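Local coordinates for protein mRNA-capping enzyme subunit alpha (Saccharomyces cerevisiae, PDB 3KYH) that transfers the GMP moiety of GTP to the 5'-diphosphate end of nascent mRNA through a covalent enzyme–GMP intermediate, the second step of cap formation, at residues G107-L121 and D185-F199. Sequence-based numbering, arbitrary orientation.
Sequences GFRFPRLPQKKKEEL and DLRAAYPNRCTTFPF
The hydroxyl of Tyr-190 donates a hydrogen bond to Glu-119, with OH 2.7 Å from OE2. The carboxylate oxygen lies at the edge of the phenol ring and is met on its anti side, 23° out of the carboxylate plane; a bend at chi2 (91°) turns the acid back to the tyrosine. At the other end of the contact, OG1 of Thr-196 gives a weak hydrogen bond to the carbonyl of Gly-107. Both segments belong to the nucleotidyltransferase domain of the capping enzyme: the loop between strands 102-105 and 129-139 runs past the C-terminal end of helix 168-189, away from the active-site lysine, Lys-72. Phe-108 turns its edge to the face of Phe-197, CD1 of Phe-108 standing 3.5 Å above the plane of the Phe-197 ring, over its centre, with the planes at 51°, and likewise approaches Phe-199 edge-to-face through CZ. CD of Arg-109 lies 4.1 Å from CE2 of Phe-197. With an alanine at Phe-197, the CD1–CE1 edge of Phe-108 would probably lose the face it packs on and a gap would be likely to open beside CD of Arg-109. CD of Pro-198 packs 3.4 Å from CZ of Phe-108. Nearer the helix, Leu-121 is forked between CE1 of Tyr-190 (CD1) and CB of Leu-186 (CD2).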
ATOM      1  N   GLY C 107       8.370  46.504  20.751  1.00103.22           N
ATOM      2  CA  GLY C 107       8.022  47.913  21.024  1.00108.41           C
ATOM      3  C   GLY C 107       8.696  49.029  20.237  1.00104.46           C
ATOM      4  O   GLY C 107       9.909  49.232  20.332  1.00 99.12           O
ATOM      5  N   PHE C 108       7.889  49.744  19.459  1.00102.42           N
ATOM      6  CA  PHE C 108       8.343  50.908  18.706  1.00105.39           C
ATOM      7  C   PHE C 108       7.233  51.957  18.615  1.00105.11           C
ATOM      8  O   PHE C 108       6.090  51.656  18.247  1.00104.78           O
ATOM      9  CB  PHE C 108       8.828  50.530  17.298  1.00106.17           C
ATOM     10  CG  PHE C 108      10.236  49.964  17.234  1.00110.47           C
ATOM     11  CD1 PHE C 108      11.357  50.769  17.467  1.00108.76           C
ATOM     12  CD2 PHE C 108      10.444  48.641  16.836  1.00104.59           C
ATOM     13  CE1 PHE C 108      12.655  50.244  17.359  1.00 98.07           C
ATOM     14  CE2 PHE C 108      11.732  48.109  16.714  1.00 85.09           C
ATOM     15  CZ  PHE C 108      12.841  48.916  16.977  1.00 92.61           C
ATOM     16  N   ARG C 109       7.590  53.195  18.936  1.00103.61           N
ATOM     17  CA  ARG C 109       6.639  54.294  18.910  1.00102.24           C
ATOM     18  C   ARG C 109       6.921  55.264  17.763  1.00 94.13           C
ATOM     19  O   ARG C 109       7.592  56.295  17.939  1.00 84.12           O
ATOM     20  CB  ARG C 109       6.603  54.988  20.280  1.00113.42           C
ATOM     21  CG  ARG C 109       5.859  54.198  21.377  1.00130.56           C
ATOM     22  CD  ARG C 109       6.733  53.160  22.097  1.00147.00           C
ATOM     23  NE  ARG C 109       5.933  52.299  22.971  1.00155.57           N
ATOM     24  CZ  ARG C 109       6.379  51.707  24.080  1.00161.74           C
ATOM     25  NH1 ARG C 109       7.632  51.883  24.506  1.00162.77           N
ATOM     26  NH2 ARG C 109       5.548  50.951  24.788  1.00164.89           N
ATOM     27  N   PHE C 110       6.417  54.904  16.584  1.00 86.09           N
ATOM     28  CA  PHE C 110       6.594  55.728  15.391  1.00 89.68           C
ATOM     29  C   PHE C 110       5.468  56.772  15.289  1.00 94.21           C
ATOM     30  O   PHE C 110       4.296  56.386  15.212  1.00 93.35           O
ATOM     31  CB  PHE C 110       6.771  54.866  14.138  1.00 86.64           C
ATOM     32  CG  PHE C 110       7.931  53.872  14.223  1.00 81.02           C
ATOM     33  CD1 PHE C 110       7.824  52.611  13.626  1.00 51.16           C
ATOM     34  CD2 PHE C 110       9.135  54.199  14.888  1.00 93.86           C
ATOM     35  CE1 PHE C 110       8.868  51.679  13.729  1.00 85.95           C
ATOM     36  CE2 PHE C 110      10.213  53.279  14.968  1.00 78.15           C
ATOM     37  CZ  PHE C 110      10.076  52.020  14.388  1.00 84.82           C
ATOM     38  N   PRO C 111       5.817  58.086  15.343  1.00 93.76           N
ATOM     39  CA  PRO C 111       4.935  59.247  15.586  1.00 95.73           C
ATOM     40  C   PRO C 111       4.693  60.283  14.472  1.00 95.52           C
ATOM     41  O   PRO C 111       4.322  59.915  13.350  1.00 98.59           O
ATOM     42  CB  PRO C 111       5.656  59.960  16.745  1.00 91.58           C
ATOM     43  CG  PRO C 111       7.052  59.406  16.753  1.00 96.27           C
ATOM     44  CD  PRO C 111       7.210  58.489  15.580  1.00 92.80           C
ATOM     45  N   ARG C 112       4.752  61.561  14.865  1.00 87.39           N
ATOM     46  CA  ARG C 112       4.983  62.710  13.988  1.00 88.96           C
ATOM     47  C   ARG C 112       5.501  63.871  14.859  1.00 97.07           C
ATOM     48  O   ARG C 112       6.071  63.659  15.945  1.00 94.44           O
ATOM     49  CB  ARG C 112       3.682  63.154  13.334  1.00 83.88           C
ATOM     50  CG  ARG C 112       3.292  62.489  12.045  1.00 77.26           C
ATOM     51  CD  ARG C 112       1.844  62.030  12.239  1.00 87.10           C
ATOM     52  NE  ARG C 112       1.024  62.061  11.027  1.00 64.73           N
ATOM     53  CZ  ARG C 112       0.071  61.181  10.736  1.00 50.96           C
ATOM     54  NH1 ARG C 112      -0.177  60.171  11.569  1.00 45.72           N
ATOM     55  NH2 ARG C 112      -0.621  61.310   9.593  1.00 49.51           N
ATOM     56  N   LEU C 113       5.347  65.095  14.345  1.00 99.62           N
ATOM     57  CA  LEU C 113       5.329  66.301  15.171  1.00 99.25           C
ATOM     58  C   LEU C 113       4.651  67.408  14.343  1.00 99.16           C
ATOM     59  O   LEU C 113       5.352  68.266  13.791  1.00 96.92           O
ATOM     60  CB  LEU C 113       6.729  66.713  15.670  1.00 99.64           C
ATOM     61  CG  LEU C 113       6.813  67.352  17.066  1.00 90.36           C
ATOM     62  CD1 LEU C 113       7.513  66.366  17.991  1.00102.17           C
ATOM     63  CD2 LEU C 113       7.580  68.687  17.077  1.00 64.37           C
ATOM     64  N   PRO C 114       3.294  67.379  14.228  1.00100.45           N
ATOM     65  CA  PRO C 114       2.579  68.421  13.461  1.00 95.26           C
ATOM     66  C   PRO C 114       2.456  69.763  14.187  1.00 94.16           C
ATOM     67  O   PRO C 114       2.502  70.816  13.517  1.00 92.99           O
ATOM     68  CB  PRO C 114       1.199  67.809  13.179  1.00 93.34           C
ATOM     69  CG  PRO C 114       1.048  66.655  14.135  1.00104.56           C
ATOM     70  CD  PRO C 114       2.352  66.442  14.879  1.00102.73           C
ATOM     71  N   GLN C 115       2.319  69.717  15.519  1.00 89.08           N
ATOM     72  CA  GLN C 115       2.341  70.913  16.374  1.00 89.02           C
ATOM     73  C   GLN C 115       3.763  71.326  16.777  1.00 88.67           C
ATOM     74  O   GLN C 115       4.572  71.622  15.881  1.00 84.06           O
ATOM     75  CB  GLN C 115       1.374  70.783  17.563  1.00 94.95           C
ATOM     76  CG  GLN C 115      -0.078  70.423  17.186  1.00 89.38           C
ATOM     77  CD  GLN C 115      -0.609  71.224  16.005  1.00 76.84           C
ATOM     78  OE1 GLN C 115      -0.915  72.412  16.130  1.00 75.24           O
ATOM     79  NE2 GLN C 115      -0.710  70.573  14.844  1.00 77.86           N
ATOM     80  N   LYS C 116       4.077  71.377  18.078  1.00 87.65           N
ATOM     81  CA  LYS C 116       5.435  71.755  18.506  1.00 91.82           C
ATOM     82  C   LYS C 116       6.003  71.037  19.721  1.00 94.66           C
ATOM     83  O   LYS C 116       7.151  70.578  19.657  1.00103.42           O
ATOM     84  CB  LYS C 116       5.606  73.275  18.669  1.00 90.77           C
ATOM     85  CG  LYS C 116       7.007  73.741  19.144  1.00105.27           C
ATOM     86  CD  LYS C 116       8.106  73.589  18.070  1.00114.05           C
ATOM     87  CE  LYS C 116       9.282  74.545  18.314  1.00115.79           C
ATOM     88  NZ  LYS C 116       9.908  75.050  17.046  1.00 95.53           N
ATOM     89  N   LYS C 117       5.228  70.985  20.811  1.00 95.34           N
ATOM     90  CA  LYS C 117       5.707  70.559  22.145  1.00 92.14           C
ATOM     91  C   LYS C 117       6.664  69.364  22.164  1.00 85.94           C
ATOM     92  O   LYS C 117       6.418  68.352  21.495  1.00 69.98           O
ATOM     93  CB  LYS C 117       4.564  70.372  23.160  1.00 98.37           C
ATOM     94  CG  LYS C 117       3.444  69.428  22.722  1.00113.88           C
ATOM     95  CD  LYS C 117       2.833  68.650  23.878  1.00126.51           C
ATOM     96  CE  LYS C 117       1.682  67.790  23.371  1.00132.94           C
ATOM     97  NZ  LYS C 117       1.701  66.399  23.921  1.00141.36           N
ATOM     98  N   LYS C 118       7.746  69.510  22.934  1.00 86.37           N
ATOM     99  CA  LYS C 118       8.839  68.523  23.012  1.00 92.13           C
ATOM    100  C   LYS C 118       8.478  67.201  23.733  1.00 90.18           C
ATOM    101  O   LYS C 118       9.349  66.351  23.941  1.00 73.33           O
ATOM    102  CB  LYS C 118      10.118  69.165  23.577  1.00 97.02           C
ATOM    103  CG  LYS C 118      10.628  70.415  22.826  1.00100.84           C
ATOM    104  CD  LYS C 118      11.611  70.084  21.706  1.00100.05           C
ATOM    105  CE  LYS C 118      12.325  71.328  21.180  1.00100.56           C
ATOM    106  NZ  LYS C 118      13.646  70.952  20.576  1.00108.42           N
ATOM    107  N   GLU C 119       7.203  67.085  24.125  1.00 95.99           N
ATOM    108  CA  GLU C 119       6.526  65.850  24.545  1.00 96.20           C
ATOM    109  C   GLU C 119       5.755  65.234  23.374  1.00101.04           C
ATOM    110  O   GLU C 119       5.812  64.016  23.197  1.00103.96           O
ATOM    111  CB  GLU C 119       5.530  66.116  25.685  1.00 96.99           C
ATOM    112  CG  GLU C 119       6.006  65.797  27.108  1.00 88.14           C
ATOM    113  CD  GLU C 119       6.666  66.976  27.824  1.00 76.58           C
ATOM    114  OE1 GLU C 119       6.013  68.013  28.049  1.00 85.63           O
ATOM    115  OE2 GLU C 119       7.837  66.860  28.214  1.00 75.41           O
ATOM    116  N   GLU C 120       5.052  66.074  22.599  1.00104.69           N
ATOM    117  CA  GLU C 120       4.164  65.698  21.463  1.00109.10           C
ATOM    118  C   GLU C 120       4.164  64.227  20.984  1.00108.20           C
ATOM    119  O   GLU C 120       3.118  63.570  21.003  1.00111.04           O
ATOM    120  CB  GLU C 120       4.350  66.673  20.283  1.00108.72           C
ATOM    121  CG  GLU C 120       3.390  66.523  19.096  1.00108.43           C
ATOM    122  CD  GLU C 120       2.047  67.188  19.303  1.00117.73           C
ATOM    123  OE1 GLU C 120       1.952  68.120  20.131  1.00121.97           O
ATOM    124  OE2 GLU C 120       1.089  66.804  18.596  1.00126.08           O
ATOM    125  N   LEU C 121       5.331  63.743  20.552  1.00105.07           N
ATOM    126  CA  LEU C 121       5.578  62.343  20.153  1.00105.95           C
ATOM    127  C   LEU C 121       4.829  61.251  20.921  1.00104.97           C
ATOM    128  O   LEU C 121       4.304  60.307  20.308  1.00103.53           O
ATOM    129  CB  LEU C 121       7.085  62.029  20.118  1.00106.67           C
ATOM    130  CG  LEU C 121       8.065  62.837  20.984  1.00108.62           C
ATOM    131  CD1 LEU C 121       8.339  62.185  22.336  1.00103.83           C
ATOM    132  CD2 LEU C 121       9.361  63.080  20.213  1.00 98.64           C
ATOM    133  N   ASP C 185      14.280  62.160  17.874  1.00 98.26           N
ATOM    134  CA  ASP C 185      13.839  63.039  18.959  1.00 93.95           C
ATOM    135  C   ASP C 185      13.339  62.237  20.147  1.00 94.75           C
ATOM    136  O   ASP C 185      13.887  62.371  21.242  1.00 94.51           O
ATOM    137  CB  ASP C 185      12.747  63.983  18.456  1.00 87.62           C
ATOM    138  CG  ASP C 185      13.286  65.039  17.521  1.00 83.81           C
ATOM    139  OD1 ASP C 185      12.901  66.218  17.685  1.00 78.13           O
ATOM    140  OD2 ASP C 185      14.126  64.703  16.653  1.00 81.45           O
ATOM    141  N   LEU C 186      12.364  61.365  19.888  1.00 92.44           N
ATOM    142  CA  LEU C 186      11.756  60.482  20.888  1.00 92.59           C
ATOM    143  C   LEU C 186      12.775  59.659  21.653  1.00 92.02           C
ATOM    144  O   LEU C 186      12.582  59.370  22.831  1.00100.86           O
ATOM    145  CB  LEU C 186      10.758  59.549  20.200  1.00 91.17           C
ATOM    146  CG  LEU C 186       9.836  58.559  20.901  1.00 94.02           C
ATOM    147  CD1 LEU C 186       8.626  58.390  19.997  1.00 87.78           C
ATOM    148  CD2 LEU C 186      10.533  57.214  21.156  1.00 92.93           C
ATOM    149  N   ARG C 187      13.837  59.256  20.971  1.00 87.87           N
ATOM    150  CA  ARG C 187      14.865  58.467  21.604  1.00 89.72           C
ATOM    151  C   ARG C 187      15.852  59.395  22.310  1.00 96.39           C
ATOM    152  O   ARG C 187      16.536  58.984  23.252  1.00 98.45           O
ATOM    153  CB  ARG C 187      15.569  57.592  20.564  1.00 88.20           C
ATOM    154  CG  ARG C 187      16.432  56.505  21.174  1.00 83.85           C
ATOM    155  CD  ARG C 187      17.616  56.180  20.288  1.00 87.16           C
ATOM    156  NE  ARG C 187      18.594  55.359  20.997  1.00 90.37           N
ATOM    157  CZ  ARG C 187      18.545  54.033  21.143  1.00 84.32           C
ATOM    158  NH1 ARG C 187      17.549  53.297  20.646  1.00 68.04           N
ATOM    159  NH2 ARG C 187      19.513  53.429  21.813  1.00 90.67           N
ATOM    160  N   ALA C 188      15.922  60.643  21.848  1.00102.09           N
ATOM    161  CA  ALA C 188      16.898  61.606  22.354  1.00107.87           C
ATOM    162  C   ALA C 188      16.401  62.361  23.589  1.00111.68           C
ATOM    163  O   ALA C 188      17.159  62.552  24.549  1.00114.60           O
ATOM    164  CB  ALA C 188      17.327  62.556  21.254  1.00107.09           C
ATOM    165  N   ALA C 189      15.130  62.766  23.564  1.00111.05           N
ATOM    166  CA  ALA C 189      14.459  63.363  24.720  1.00113.92           C
ATOM    167  C   ALA C 189      14.280  62.387  25.902  1.00110.21           C
ATOM    168  O   ALA C 189      14.761  62.662  27.011  1.00110.51           O
ATOM    169  CB  ALA C 189      13.116  63.996  24.308  1.00112.77           C
ATOM    170  N   TYR C 190      13.629  61.248  25.653  1.00103.56           N
ATOM    171  CA  TYR C 190      13.300  60.289  26.705  1.00 99.69           C
ATOM    172  C   TYR C 190      13.902  58.902  26.453  1.00 98.72           C
ATOM    173  O   TYR C 190      13.245  58.065  25.815  1.00 92.23           O
ATOM    174  CB  TYR C 190      11.786  60.163  26.853  1.00 99.49           C
ATOM    175  CG  TYR C 190      11.033  61.464  26.775  1.00106.89           C
ATOM    176  CD1 TYR C 190      10.444  61.869  25.575  1.00116.49           C
ATOM    177  CD2 TYR C 190      10.864  62.272  27.908  1.00114.22           C
ATOM    178  CE1 TYR C 190       9.730  63.061  25.492  1.00110.73           C
ATOM    179  CE2 TYR C 190      10.145  63.475  27.835  1.00104.24           C
ATOM    180  CZ  TYR C 190       9.580  63.848  26.622  1.00106.28           C
ATOM    181  OH  TYR C 190       8.876  65.017  26.515  1.00110.19           O
ATOM    182  N   PRO C 191      15.137  58.652  26.962  1.00 99.14           N
ATOM    183  CA  PRO C 191      15.828  57.364  26.828  1.00100.47           C
ATOM    184  C   PRO C 191      15.092  56.187  27.471  1.00104.40           C
ATOM    185  O   PRO C 191      15.114  55.081  26.920  1.00108.25           O
ATOM    186  CB  PRO C 191      17.179  57.605  27.525  1.00100.50           C
ATOM    187  CG  PRO C 191      16.999  58.829  28.356  1.00 91.30           C
ATOM    188  CD  PRO C 191      16.043  59.659  27.549  1.00102.35           C
ATOM    189  N   ASN C 192      14.413  56.446  28.589  1.00108.79           N
ATOM    190  CA  ASN C 192      13.710  55.419  29.357  1.00109.60           C
ATOM    191  C   ASN C 192      12.406  54.860  28.792  1.00108.59           C
ATOM    192  O   ASN C 192      12.187  53.656  28.930  1.00111.13           O
ATOM    193  CB  ASN C 192      13.497  55.870  30.806  1.00113.25           C
ATOM    194  CG  ASN C 192      14.719  55.642  31.676  1.00116.64           C
ATOM    195  OD1 ASN C 192      15.823  56.107  31.358  1.00111.98           O
ATOM    196  ND2 ASN C 192      14.522  54.936  32.798  1.00108.92           N
ATOM    197  N   ARG C 193      11.555  55.699  28.187  1.00105.64           N
ATOM    198  CA  ARG C 193      10.236  55.272  27.664  1.00107.76           C
ATOM    199  C   ARG C 193      10.311  54.123  26.640  1.00110.13           C
ATOM    200  O   ARG C 193       9.284  53.583  26.207  1.00113.88           O
ATOM    201  CB  ARG C 193       9.463  56.471  27.073  1.00108.38           C
ATOM    202  CG  ARG C 193       7.972  56.241  26.692  1.00105.63           C
ATOM    203  CD  ARG C 193       6.958  56.450  27.850  1.00114.74           C
ATOM    204  NE  ARG C 193       7.359  55.784  29.093  1.00104.56           N
ATOM    205  CZ  ARG C 193       7.770  56.401  30.203  1.00100.14           C
ATOM    206  NH1 ARG C 193       7.784  57.732  30.291  1.00 77.21           N
ATOM    207  NH2 ARG C 193       8.147  55.672  31.249  1.00101.23           N
ATOM    208  N   CYS C 194      11.531  53.716  26.292  1.00107.69           N
ATOM    209  CA  CYS C 194      11.738  52.790  25.190  1.00108.26           C
ATOM    210  C   CYS C 194      13.037  51.984  25.258  1.00105.68           C
ATOM    211  O   CYS C 194      14.063  52.396  24.704  1.00105.39           O
ATOM    212  CB  CYS C 194      11.657  53.576  23.880  1.00110.84           C
ATOM    213  SG  CYS C 194      12.375  55.240  23.949  1.00113.92           S
ATOM    214  N   THR C 195      12.998  50.870  25.988  1.00 99.93           N
ATOM    215  CA  THR C 195      14.051  49.854  25.908  1.00 97.65           C
ATOM    216  C   THR C 195      13.404  48.663  25.181  1.00100.43           C
ATOM    217  O   THR C 195      14.091  47.723  24.724  1.00 94.14           O
ATOM    218  CB  THR C 195      14.691  49.492  27.285  1.00 99.13           C
ATOM    219  OG1 THR C 195      14.927  50.678  28.066  1.00 87.86           O
ATOM    220  CG2 THR C 195      16.032  48.801  27.075  1.00 96.13           C
ATOM    221  N   THR C 196      12.071  48.782  25.062  1.00 97.14           N
ATOM    222  CA  THR C 196      11.182  48.003  24.174  1.00 90.82           C
ATOM    223  C   THR C 196      11.714  47.910  22.723  1.00 86.62           C
ATOM    224  O   THR C 196      11.272  47.052  21.955  1.00 83.51           O
ATOM    225  CB  THR C 196       9.719  48.628  24.096  1.00 90.47           C
ATOM    226  OG1 THR C 196       9.735  49.864  23.375  1.00 95.37           O
ATOM    227  CG2 THR C 196       9.043  48.868  25.452  1.00 80.84           C
ATOM    228  N   PHE C 197      12.598  48.849  22.364  1.00 81.57           N
ATOM    229  CA  PHE C 197      13.279  48.984  21.066  1.00 80.52           C
ATOM    230  C   PHE C 197      14.448  47.954  21.000  1.00 78.02           C
ATOM    231  O   PHE C 197      15.454  48.122  21.701  1.00 84.97           O
ATOM    232  CB  PHE C 197      13.857  50.417  20.953  1.00 77.61           C
ATOM    233  CG  PHE C 197      12.853  51.529  20.665  1.00 76.63           C
ATOM    234  CD1 PHE C 197      13.251  52.612  19.868  1.00 81.00           C
ATOM    235  CD2 PHE C 197      11.571  51.567  21.234  1.00 85.17           C
ATOM    236  CE1 PHE C 197      12.387  53.675  19.575  1.00 70.48           C
ATOM    237  CE2 PHE C 197      10.675  52.643  20.957  1.00 86.60           C
ATOM    238  CZ  PHE C 197      11.091  53.702  20.126  1.00 77.72           C
ATOM    239  N   PRO C 198      14.323  46.885  20.185  1.00 70.34           N
ATOM    240  CA  PRO C 198      15.291  45.777  20.155  1.00 70.69           C
ATOM    241  C   PRO C 198      16.619  46.035  19.455  1.00 69.86           C
ATOM    242  O   PRO C 198      17.543  45.235  19.605  1.00 79.77           O
ATOM    243  CB  PRO C 198      14.558  44.686  19.357  1.00 73.55           C
ATOM    244  CG  PRO C 198      13.620  45.437  18.494  1.00 84.83           C
ATOM    245  CD  PRO C 198      13.126  46.538  19.404  1.00 74.47           C
ATOM    246  N   PHE C 199      16.700  47.116  18.685  1.00 63.62           N
ATOM    247  CA  PHE C 199      17.793  47.351  17.753  1.00 49.31           C
ATOM    248  C   PHE C 199      17.772  48.783  17.214  1.00 50.79           C
ATOM    249  O   PHE C 199      16.700  49.385  17.152  1.00 58.24           O
ATOM    250  CB  PHE C 199      17.699  46.326  16.621  1.00 43.46           C
ATOM    251  CG  PHE C 199      16.546  46.531  15.639  1.00 50.89           C
ATOM    252  CD1 PHE C 199      16.329  47.740  14.959  1.00 32.04           C
ATOM    253  CD2 PHE C 199      15.776  45.436  15.254  1.00 46.55           C
ATOM    254  CE1 PHE C 199      15.375  47.831  13.946  1.00 36.00           C
ATOM    255  CE2 PHE C 199      14.767  45.547  14.293  1.00 61.52           C
ATOM    256  CZ  PHE C 199      14.582  46.740  13.628  1.00 48.32           C
TER